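Local coordinates for protein Xaa-Pro Dipeptidase (Alteromonas macleodii, PDB 2QS8) that probably hydrolyses dipeptides as a metal-dependent carboxypeptidase of the amidohydrolase superfamily, at residues L10-K15 against D55-T60; Q25-I30 against K42-S47. All blocks are in the same frame, centred on the assembly; numbering follows the deposited sequence.

Contact 1: residues L10-K15 against D55-T60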
loop_
_atom_site.group_PDB
_atom_site.type_symbol
_atom_site.label_atom_id
_atom_site.label_comp_id
_atom_site.label_asym_id
_atom_site.label_seq_id
_atom_site.Cartn_x
_atom_site.Cartn_y
_atom_site.Cartn_z
ATOM N N LEU A 10 27.358 -10.051 -52.761
ATOM C CA LEU A 10 27.967 -8.795 -53.164
ATOM C C LEU A 10 26.900 -7.819 -53.627
ATOM O O LEU A 10 26.024 -8.178 -54.403
ATOM C CB LEU A 10 28.963 -9.006 -54.312
ATOM C CG LEU A 10 29.466 -7.691 -54.924
ATOM C CD1 LEU A 10 30.448 -7.014 -53.960
ATOM C CD2 LEU A 10 30.132 -7.964 -56.271
ATOM N N ILE A 11 26.986 -6.585 -53.150
ATOM C CA ILE A 11 26.035 -5.556 -53.541
ATOM C C ILE A 11 26.772 -4.373 -54.159
ATOM O O ILE A 11 27.726 -3.849 -53.576
ATOM C CB ILE A 11 25.219 -5.036 -52.330
ATOM C CG1 ILE A 11 24.356 -6.155 -51.753
ATOM C CG2 ILE A 11 24.343 -3.870 -52.752
ATOM C CD1 ILE A 11 23.558 -5.726 -50.544
ATOM N N HIS A 12 26.329 -3.971 -55.347
ATOM C CA HIS A 12 26.900 -2.827 -56.045
ATOM C C HIS A 12 25.943 -1.680 -55.784
ATOM O O HIS A 12 24.824 -1.657 -56.306
ATOM C CB HIS A 12 26.991 -3.097 -57.548
ATOM C CG HIS A 12 28.203 -3.875 -57.957
ATOM N ND1 HIS A 12 28.360 -4.382 -59.230
ATOM C CD2 HIS A 12 29.327 -4.205 -57.278
ATOM C CE1 HIS A 12 29.529 -4.992 -59.315
ATOM N NE2 HIS A 12 30.135 -4.900 -58.145
ATOM N N ALA A 13 26.372 -0.733 -54.964
ATOM C CA ALA A 13 25.529 0.400 -54.642
ATOM C C ALA A 13 25.890 1.658 -55.440
ATOM O O ALA A 13 26.990 2.201 -55.303
ATOM C CB ALA A 13 25.594 0.685 -53.148
ATOM N N GLY A 14 24.947 2.107 -56.268
ATOM C CA GLY A 14 25.154 3.298 -57.070
ATOM C C GLY A 14 25.580 4.412 -56.149
ATOM O O GLY A 14 26.624 5.039 -56.347
ATOM N N LYS A 15 24.765 4.649 -55.129
ATOM C CA LYS A 15 25.047 5.664 -54.130
ATOM C C LYS A 15 24.901 5.035 -52.747
ATOM O O LYS A 15 24.185 4.042 -52.576
ATOM C CB LYS A 15 24.105 6.857 -54.294
ATOM C CG LYS A 15 24.330 7.615 -55.592
ATOM C CD LYS A 15 23.698 8.986 -55.543
ATOM C CE LYS A 15 24.090 9.819 -56.754
ATOM N NZ LYS A 15 23.594 11.221 -56.613
ATOM N N ASP A 55 22.550 -6.250 -57.860
ATOM C CA ASP A 55 22.912 -5.076 -58.639
ATOM C C ASP A 55 22.031 -3.869 -58.353
ATOM O O ASP A 55 20.906 -3.791 -58.830
ATOM C CB ASP A 55 22.860 -5.434 -60.130
ATOM C CG ASP A 55 23.135 -4.248 -61.029
ATOM O OD1 ASP A 55 23.618 -3.208 -60.532
ATOM O OD2 ASP A 55 22.870 -4.363 -62.240
ATOM N N LEU A 56 22.560 -2.922 -57.586
ATOM C CA LEU A 56 21.810 -1.725 -57.229
ATOM C C LEU A 56 22.545 -0.463 -57.675
ATOM O O LEU A 56 22.472 0.582 -57.018
ATOM C CB LEU A 56 21.586 -1.687 -55.709
ATOM C CG LEU A 56 20.963 -2.912 -55.028
ATOM C CD1 LEU A 56 20.837 -2.642 -53.534
ATOM C CD2 LEU A 56 19.597 -3.223 -55.625
ATOM N N ARG A 57 23.250 -0.566 -58.798
ATOM C CA ARG A 57 24.006 0.563 -59.330
ATOM C C ARG A 57 23.098 1.753 -59.622
ATOM O O ARG A 57 23.539 2.899 -59.604
ATOM C CB ARG A 57 24.754 0.144 -60.604
ATOM C CG ARG A 57 25.820 -0.928 -60.378
ATOM C CD ARG A 57 26.397 -1.428 -61.693
ATOM N NE ARG A 57 25.443 -2.249 -62.432
ATOM C CZ ARG A 57 25.351 -2.289 -63.759
ATOM N NH1 ARG A 57 26.161 -1.547 -64.507
ATOM N NH2 ARG A 57 24.445 -3.066 -64.339
ATOM N N ASP A 58 21.823 1.479 -59.866
ATOM C CA ASP A 58 20.859 2.533 -60.163
ATOM C C ASP A 58 20.052 2.942 -58.925
ATOM O O ASP A 58 19.069 3.671 -59.027
ATOM C CB ASP A 58 19.927 2.067 -61.286
ATOM C CG ASP A 58 19.155 0.803 -60.927
ATOM O OD1 ASP A 58 19.737 -0.105 -60.289
ATOM O OD2 ASP A 58 17.966 0.707 -61.293
ATOM N N HIS A 59 20.493 2.483 -57.756
ATOM C CA HIS A 59 19.823 2.775 -56.490
ATOM C C HIS A 59 20.733 3.460 -55.476
ATOM O O HIS A 59 21.957 3.470 -55.614
ATOM C CB HIS A 59 19.324 1.489 -55.845
ATOM C CG HIS A 59 18.241 0.798 -56.608
ATOM N ND1 HIS A 59 16.907 0.931 -56.287
ATOM C CD2 HIS A 59 18.295 -0.054 -57.657
ATOM C CE1 HIS A 59 16.185 0.184 -57.104
ATOM N NE2 HIS A 59 17.003 -0.424 -57.945
ATOM N N THR A 60 20.108 4.035 -54.453
ATOM C CA THR A 60 20.819 4.660 -53.358
ATOM C C THR A 60 20.554 3.714 -52.193
ATOM O O THR A 60 19.401 3.426 -51.871
ATOM C CB THR A 60 20.263 6.049 -53.014
ATOM O OG1 THR A 60 20.523 6.957 -54.096
ATOM C CG2 THR A 60 20.903 6.578 -51.731
#

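Contact 2: residues Q25-I30 against K42-S47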
loop_
_atom_site.group_PDB
_atom_site.type_symbol
_atom_site.label_atom_id
_atom_site.label_comp_id
_atom_site.label_asym_id
_atom_site.label_seq_id
_atom_site.Cartn_x
_atom_site.Cartn_y
_atom_site.Cartn_z
ATOM N N GLN A 25 28.146 8.826 -50.664
ATOM C CA GLN A 25 29.263 8.199 -51.352
ATOM C C GLN A 25 28.817 7.572 -52.664
ATOM O O GLN A 25 27.717 7.036 -52.753
ATOM C CB GLN A 25 29.887 7.154 -50.434
ATOM C CG GLN A 25 30.268 7.736 -49.078
ATOM C CD GLN A 25 30.661 6.680 -48.073
ATOM O OE1 GLN A 25 31.579 5.893 -48.307
ATOM N NE2 GLN A 25 29.963 6.653 -46.938
ATOM N N SER A 26 29.672 7.646 -53.680
ATOM C CA SER A 26 29.340 7.092 -54.989
ATOM C C SER A 26 30.033 5.768 -55.289
ATOM O O SER A 26 31.190 5.570 -54.935
ATOM C CB SER A 26 29.695 8.094 -56.090
ATOM O OG SER A 26 28.972 9.302 -55.948
ATOM N N ARG A 27 29.307 4.879 -55.956
ATOM C CA ARG A 27 29.819 3.570 -56.359
ATOM C C ARG A 27 30.580 2.845 -55.266
ATOM O O ARG A 27 31.792 3.000 -55.134
ATOM C CB ARG A 27 30.712 3.719 -57.597
ATOM C CG ARG A 27 29.963 4.215 -58.840
ATOM C CD ARG A 27 30.885 4.408 -60.039
ATOM N NE ARG A 27 31.243 5.809 -60.232
ATOM C CZ ARG A 27 32.111 6.471 -59.479
ATOM N NH1 ARG A 27 32.724 5.859 -58.479
ATOM N NH2 ARG A 27 32.352 7.752 -59.711
ATOM N N ILE A 28 29.862 2.050 -54.482
ATOM C CA ILE A 28 30.484 1.295 -53.403
ATOM C C ILE A 28 30.078 -0.176 -53.438
ATOM O O ILE A 28 28.985 -0.520 -53.875
ATOM C CB ILE A 28 30.126 1.904 -52.003
ATOM C CG1 ILE A 28 31.065 3.069 -51.674
ATOM C CG2 ILE A 28 30.276 0.865 -50.908
ATOM C CD1 ILE A 28 30.714 4.359 -52.317
ATOM N N SER A 29 30.981 -1.040 -52.991
ATOM C CA SER A 29 30.728 -2.473 -52.941
ATOM C C SER A 29 30.592 -2.903 -51.491
ATOM O O SER A 29 31.489 -2.671 -50.677
ATOM C CB SER A 29 31.871 -3.253 -53.592
ATOM O OG SER A 29 31.780 -3.210 -55.004
ATOM N N ILE A 30 29.462 -3.519 -51.169
ATOM C CA ILE A 30 29.198 -3.992 -49.818
ATOM C C ILE A 30 29.180 -5.515 -49.872
ATOM O O ILE A 30 28.515 -6.098 -50.724
ATOM C CB ILE A 30 27.834 -3.480 -49.314
ATOM C CG1 ILE A 30 27.778 -1.958 -49.454
ATOM C CG2 ILE A 30 27.623 -3.900 -47.865
ATOM C CD1 ILE A 30 26.409 -1.362 -49.212
ATOM N N LYS A 42 35.705 0.264 -52.420
ATOM C CA LYS A 42 35.346 1.301 -53.382
ATOM C C LYS A 42 35.252 0.755 -54.802
ATOM O O LYS A 42 35.990 -0.157 -55.188
ATOM C CB LYS A 42 36.353 2.448 -53.326
ATOM C CG LYS A 42 36.269 3.272 -52.051
ATOM C CD LYS A 42 37.323 4.358 -52.041
ATOM C CE LYS A 42 37.328 5.132 -50.730
ATOM N NZ LYS A 42 38.499 6.069 -50.650
ATOM N N GLY A 43 34.330 1.323 -55.574
ATOM C CA GLY A 43 34.128 0.889 -56.942
ATOM C C GLY A 43 33.307 -0.384 -56.999
ATOM O O GLY A 43 32.946 -0.950 -55.964
ATOM N N PHE A 44 33.007 -0.834 -58.208
ATOM C CA PHE A 44 32.228 -2.052 -58.388
ATOM C C PHE A 44 33.182 -3.206 -58.660
ATOM O O PHE A 44 33.626 -3.391 -59.788
ATOM C CB PHE A 44 31.251 -1.882 -59.559
ATOM C CG PHE A 44 30.204 -0.810 -59.337
ATOM C CD1 PHE A 44 29.661 -0.124 -60.416
ATOM C CD2 PHE A 44 29.768 -0.484 -58.054
ATOM C CE1 PHE A 44 28.702 0.873 -60.228
ATOM C CE2 PHE A 44 28.807 0.509 -57.860
ATOM C CZ PHE A 44 28.276 1.191 -58.950
ATOM N N ILE A 45 33.502 -3.974 -57.624
ATOM C CA ILE A 45 34.404 -5.105 -57.778
ATOM C C ILE A 45 33.725 -6.233 -58.533
ATOM O O ILE A 45 32.502 -6.258 -58.660
ATOM C CB ILE A 45 34.903 -5.633 -56.415
ATOM C CG1 ILE A 45 33.721 -6.056 -55.538
ATOM C CG2 ILE A 45 35.726 -4.565 -55.719
ATOM C CD1 ILE A 45 34.159 -6.691 -54.217
ATOM N N SER A 46 34.524 -7.168 -59.036
ATOM C CA SER A 46 34.001 -8.290 -59.801
ATOM C C SER A 46 33.005 -9.114 -58.994
ATOM O O SER A 46 33.206 -9.339 -57.801
ATOM C CB SER A 46 35.154 -9.176 -60.272
ATOM O OG SER A 46 36.095 -8.428 -61.021
ATOM N N SER A 47 31.948 -9.579 -59.653
ATOM C CA SER A 47 30.912 -10.362 -58.989
ATOM C C SER A 47 30.866 -11.832 -59.394
ATOM O O SER A 47 30.200 -12.636 -58.746
ATOM C CB SER A 47 29.544 -9.734 -59.262
ATOM O OG SER A 47 29.206 -9.831 -60.634
#

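Contact 1: residues L10-K15 against D55-T60
Strands 9-16 and 52-56 run parallel here, in the beta structure beside the barrel, and both chains turn a corner, at Gly-14 to Lys-15 and at Arg-57 to His-59. Leu-56 N reaches the His-12 carbonyl O at 2.9 Å, in the carbonyl plane but bent at hydrogen. Leu-56 O takes two N-H groups, from Gly-14 N at 3.0 Å and from His-59 N, which closes a type I turn. Lys-15 N bonds His-59 O at 3.1 Å, so the register slips by two residues, a beta bulge. Gly-14 CA lies 3.0 Å from Arg-57 O, where a beta carbon would clash. On one face Ile-11 and Leu-56 run alongside each other in the same direction: Ile-11 CG2, anti to its backbone N, meets Leu-56 CD1 at 3.8 Å, and Leu-56 also touches Val-61 of strand 60-67 and Val-402 of strand 400-405. The other face carries His-12 and Asp-55. Asp-55 holds CG anti to its backbone N (chi1 176°), and its OD1 accepts from Arg-57 N, an Asx turn. The Arg-57 chain leaves along the His-12 side, its CG 3.8 Å from His-12 CB, then bends at CG-CD (chi3 -71°) and returns side-on to the carboxylate. Arg-57 NE donates to Asp-55 OD1 at 2.8 Å and Arg-57 NH2 to Asp-55 OD2 at 2.9 Å; both oxygens are met from above the carboxylate plane, yet lie close to the guanidinium plane. The imidazole of His-12 bonds Tyr-53 OH through ND1 and Ile-45 O through NE2. The beta carbon of Lys-15 rests on Thr-60 OG1, which bonds Gly-388 O. With two Arg-57 nitrogens on its OD1, the Asp-55 carboxylate is fixed in rotation and probably stays ionised, its charge largely balanced within the turn.

Contact 2: residues Q25-I30 against K42-S47
Arg-27 CB lies off centre over one face of the Phe-44 ring, 4.1 Å from the centroid in a CH-pi contact, and His-12 stacks on the opposite face. Arg-27 CG comes in obliquely, 3.5 Å from Phe-44 CZ, and the Arg-27 chain runs roughly perpendicular to the Phe-44 side chain, leaving guanidinium and ring planes 72° apart. Beneath this, Gly-43 N bonds Arg-27 O at 3.1 Å from above the carbonyl plane; the positive phi of Gly-43 favours glycine there. Ser-29 OG, anti to its own carbonyl carbon, joins two peptide groups of 42-47: it donates to Gly-43 O at 2.7 Å, on a lone pair, and accepts a nearly straight bond from Ile-45 N at 3.2 Å. An alanine here would probably loosen the path of the chain at 43-45, since both bonds through OG would be lost. CG1 of Ile-45 sits between its backbone N and carbonyl carbon (chi1 58°), 3.5 Å from Ser-29 OG. Ile-28 and Lys-42 form an antiparallel non-hydrogen-bonded pair; beyond it the loop departs from the strand direction, 42-45 lying at 65° to 27-29 of the chain that continues as strand 28-33, between strands 36-42 and 9-16.

In the fold
From the N terminus, strand 9-16 supplies one side of contact 1, and the chain then enters strands 25-26 and 28-33, which return antiparallel to it. After strand 36-42 the loop at 42-47 closes contact 2 on 25-30. Strand 52-56 and the turn after it then close contact 1, so contact 2 is nested inside the larger loop. The two meet directly: Gly-14 O probably bonds Arg-27 N, and Arg-57 packs on Phe-44. Together they tie the N-terminal strands together in the mixed sheet that strand 60-67 carries on. That strand leads toward His-69 and His-71 of the magnesium site in the TIM barrel, and C-terminal strand 400-405 packs alongside.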